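Local coordinates for phage-like element PBSX protein xkdH (Bacillus subtilis, PDB 3F3B), which is of unknown function but may be a structural component of the phage-like particle of the PBSX element, at residues 102-106 and 107-111. Numbering follows the deposited sequence.
Sequences RIRHH and HWEVV
Arg102 O accepts the shortest hydrogen bond of the hairpin, from Glu109 N at 2.7 Å with an N-H...O angle of 161°, and also takes a CA-H...O contact from Trp108 CA at 3.5 Å. The two oxygens of the Glu109 carboxylate face different arginines, which approach from roughly perpendicular directions: Glu109 OE2 forms a salt bridge with Arg104 NE at 2.9 Å, while Glu109 OE1 stands 4.0 Å from Arg102 NH2. The second approach is one of charge alone, because OE1 sits over a face of the Arg102 guanidinium and no N-H is directed at it. The Glu109 carboxylate and Arg104 guanidinium planes are 77° apart, and a bend at chi3 (65°) folds the Arg104 chain back so that NE meets Glu109 OE2, which also rests 3.3 Å from Arg104 CB. All three side chains share one face of a two-stranded antiparallel hairpin closed by a type I' turn from Arg104 to His107, where Arg104 N reaches His107 O at 3.2 Å. At the turn, His105 O lies 3.2 Å above the centre of the His107 ring. The opposite face carries the non-hydrogen-bonded pair Ile103 and Trp108, whose side chains run alongside each other, Ile103 CG1 touching Trp108 CZ3 at 3.5 Å. Trp108 NE1 is hydrogen-bonded to Leu78 O, and Lys101 makes a cation-pi contact with the indole. Strand 107-114 pairs with strand 66-77 as well, where Leu73 and His75 pack against Glu109, and thereby ties the hairpin into the curled antiparallel sheet. The two arginines would probably stabilise Glu109 as a carboxylate despite its burial.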
loop_
_atom_site.group_PDB
_atom_site.type_symbol
_atom_site.label_atom_id
_atom_site.label_comp_id
_atom_site.label_asym_id
_atom_site.label_seq_id
_atom_site.Cartn_x
_atom_site.Cartn_y
_atom_site.Cartn_z
ATOM N N ARG A 102 8.708 5.756 8.948
ATOM C CA ARG A 102 9.403 6.328 10.096
ATOM C C ARG A 102 8.432 6.961 11.069
ATOM O O ARG A 102 7.269 7.193 10.740
ATOM C CB ARG A 102 10.443 7.357 9.643
ATOM C CG ARG A 102 9.893 8.623 9.015
ATOM C CD ARG A 102 10.978 9.277 8.155
ATOM N NE ARG A 102 10.645 10.633 7.724
ATOM C CZ ARG A 102 10.831 11.721 8.465
ATOM N NH1 ARG A 102 11.354 11.617 9.683
ATOM N NH2 ARG A 102 10.499 12.914 7.986
ATOM N N ILE A 103 8.921 7.230 12.274
ATOM C CA ILE A 103 8.115 7.822 13.326
ATOM C C ILE A 103 8.367 9.316 13.494
ATOM O O ILE A 103 9.507 9.762 13.635
ATOM C CB ILE A 103 8.389 7.127 14.664
ATOM C CG1 ILE A 103 8.067 5.641 14.538
ATOM C CG2 ILE A 103 7.569 7.764 15.768
ATOM C CD1 ILE A 103 8.588 4.809 15.678
ATOM N N ARG A 104 7.284 10.080 13.464
ATOM C CA ARG A 104 7.333 11.522 13.645
ATOM C C ARG A 104 5.966 11.926 14.186
ATOM O O ARG A 104 4.930 11.522 13.650
ATOM C CB ARG A 104 7.614 12.240 12.320
ATOM C CG ARG A 104 8.384 13.545 12.498
ATOM C CD ARG A 104 8.334 14.456 11.269
ATOM N NE ARG A 104 6.975 14.923 10.994
ATOM C CZ ARG A 104 6.668 15.868 10.110
ATOM N NH1 ARG A 104 7.622 16.460 9.412
ATOM N NH2 ARG A 104 5.401 16.208 9.913
ATOM N N HIS A 105 5.969 12.702 15.264
ATOM C CA HIS A 105 4.732 13.161 15.890
ATOM C C HIS A 105 3.874 11.997 16.349
ATOM O O HIS A 105 2.652 12.043 16.230
ATOM C CB HIS A 105 3.931 14.028 14.916
ATOM C CG HIS A 105 4.629 15.291 14.519
ATOM N ND1 HIS A 105 4.287 16.006 13.391
ATOM C CD2 HIS A 105 5.646 15.969 15.101
ATOM C CE1 HIS A 105 5.066 17.070 13.295
ATOM N NE2 HIS A 105 5.900 17.070 14.320
ATOM N N HIS A 106 4.519 10.953 16.860
ATOM C CA HIS A 106 3.822 9.774 17.369
ATOM C C HIS A 106 3.010 9.042 16.296
ATOM O O HIS A 106 2.049 8.337 16.602
ATOM C CB HIS A 106 2.904 10.192 18.526
ATOM C CG HIS A 106 2.435 9.053 19.379
ATOM N ND1 HIS A 106 3.301 8.249 20.091
ATOM C CD2 HIS A 106 1.188 8.613 19.670
ATOM C CE1 HIS A 106 2.607 7.367 20.788
ATOM N NE2 HIS A 106 1.323 7.567 20.552
ATOM N N HIS A 107 3.407 9.199 15.040
ATOM C CA HIS A 107 2.702 8.552 13.940
ATOM C C HIS A 107 3.663 7.806 13.028
ATOM O O HIS A 107 4.861 8.112 12.996
ATOM C CB HIS A 107 1.981 9.599 13.089
ATOM C CG HIS A 107 0.972 10.408 13.837
ATOM N ND1 HIS A 107 0.669 11.708 13.501
ATOM C CD2 HIS A 107 0.180 10.095 14.891
ATOM C CE1 HIS A 107 -0.266 12.164 14.316
ATOM N NE2 HIS A 107 -0.579 11.205 15.168
ATOM N N TRP A 108 3.149 6.819 12.295
ATOM C CA TRP A 108 3.988 6.130 11.326
ATOM C C TRP A 108 3.824 6.986 10.084
ATOM O O TRP A 108 2.703 7.326 9.705
ATOM C CB TRP A 108 3.487 4.713 11.003
ATOM C CG TRP A 108 3.720 3.699 12.083
ATOM C CD1 TRP A 108 2.776 3.110 12.868
ATOM C CD2 TRP A 108 4.984 3.181 12.517
ATOM N NE1 TRP A 108 3.369 2.257 13.769
ATOM C CE2 TRP A 108 4.724 2.280 13.578
ATOM C CE3 TRP A 108 6.312 3.391 12.117
ATOM C CZ2 TRP A 108 5.745 1.585 14.246
ATOM C CZ3 TRP A 108 7.337 2.693 12.789
ATOM C CH2 TRP A 108 7.040 1.805 13.841
ATOM N N GLU A 109 4.928 7.367 9.465
ATOM C CA GLU A 109 4.850 8.152 8.241
ATOM C C GLU A 109 5.450 7.302 7.141
ATOM O O GLU A 109 6.514 6.718 7.316
ATOM C CB GLU A 109 5.634 9.458 8.369
ATOM C CG GLU A 109 4.897 10.558 9.097
ATOM C CD GLU A 109 5.683 11.853 9.117
ATOM O OE1 GLU A 109 6.587 12.013 8.267
ATOM O OE2 GLU A 109 5.387 12.711 9.972
ATOM N N VAL A 110 4.775 7.232 6.004
ATOM C CA VAL A 110 5.273 6.422 4.910
ATOM C C VAL A 110 4.619 6.867 3.620
ATOM O O VAL A 110 3.455 7.249 3.619
ATOM C CB VAL A 110 4.953 4.932 5.158
ATOM C CG1 VAL A 110 3.434 4.727 5.214
ATOM C CG2 VAL A 110 5.596 4.067 4.078
ATOM N N VAL A 111 5.372 6.815 2.525
ATOM C CA VAL A 111 4.869 7.212 1.220
ATOM C C VAL A 111 4.085 6.086 0.553
ATOM O O VAL A 111 4.517 4.926 0.538
ATOM C CB VAL A 111 6.034 7.630 0.278
ATOM C CG1 VAL A 111 5.517 7.849 -1.136
ATOM C CG2 VAL A 111 6.698 8.920 0.801
#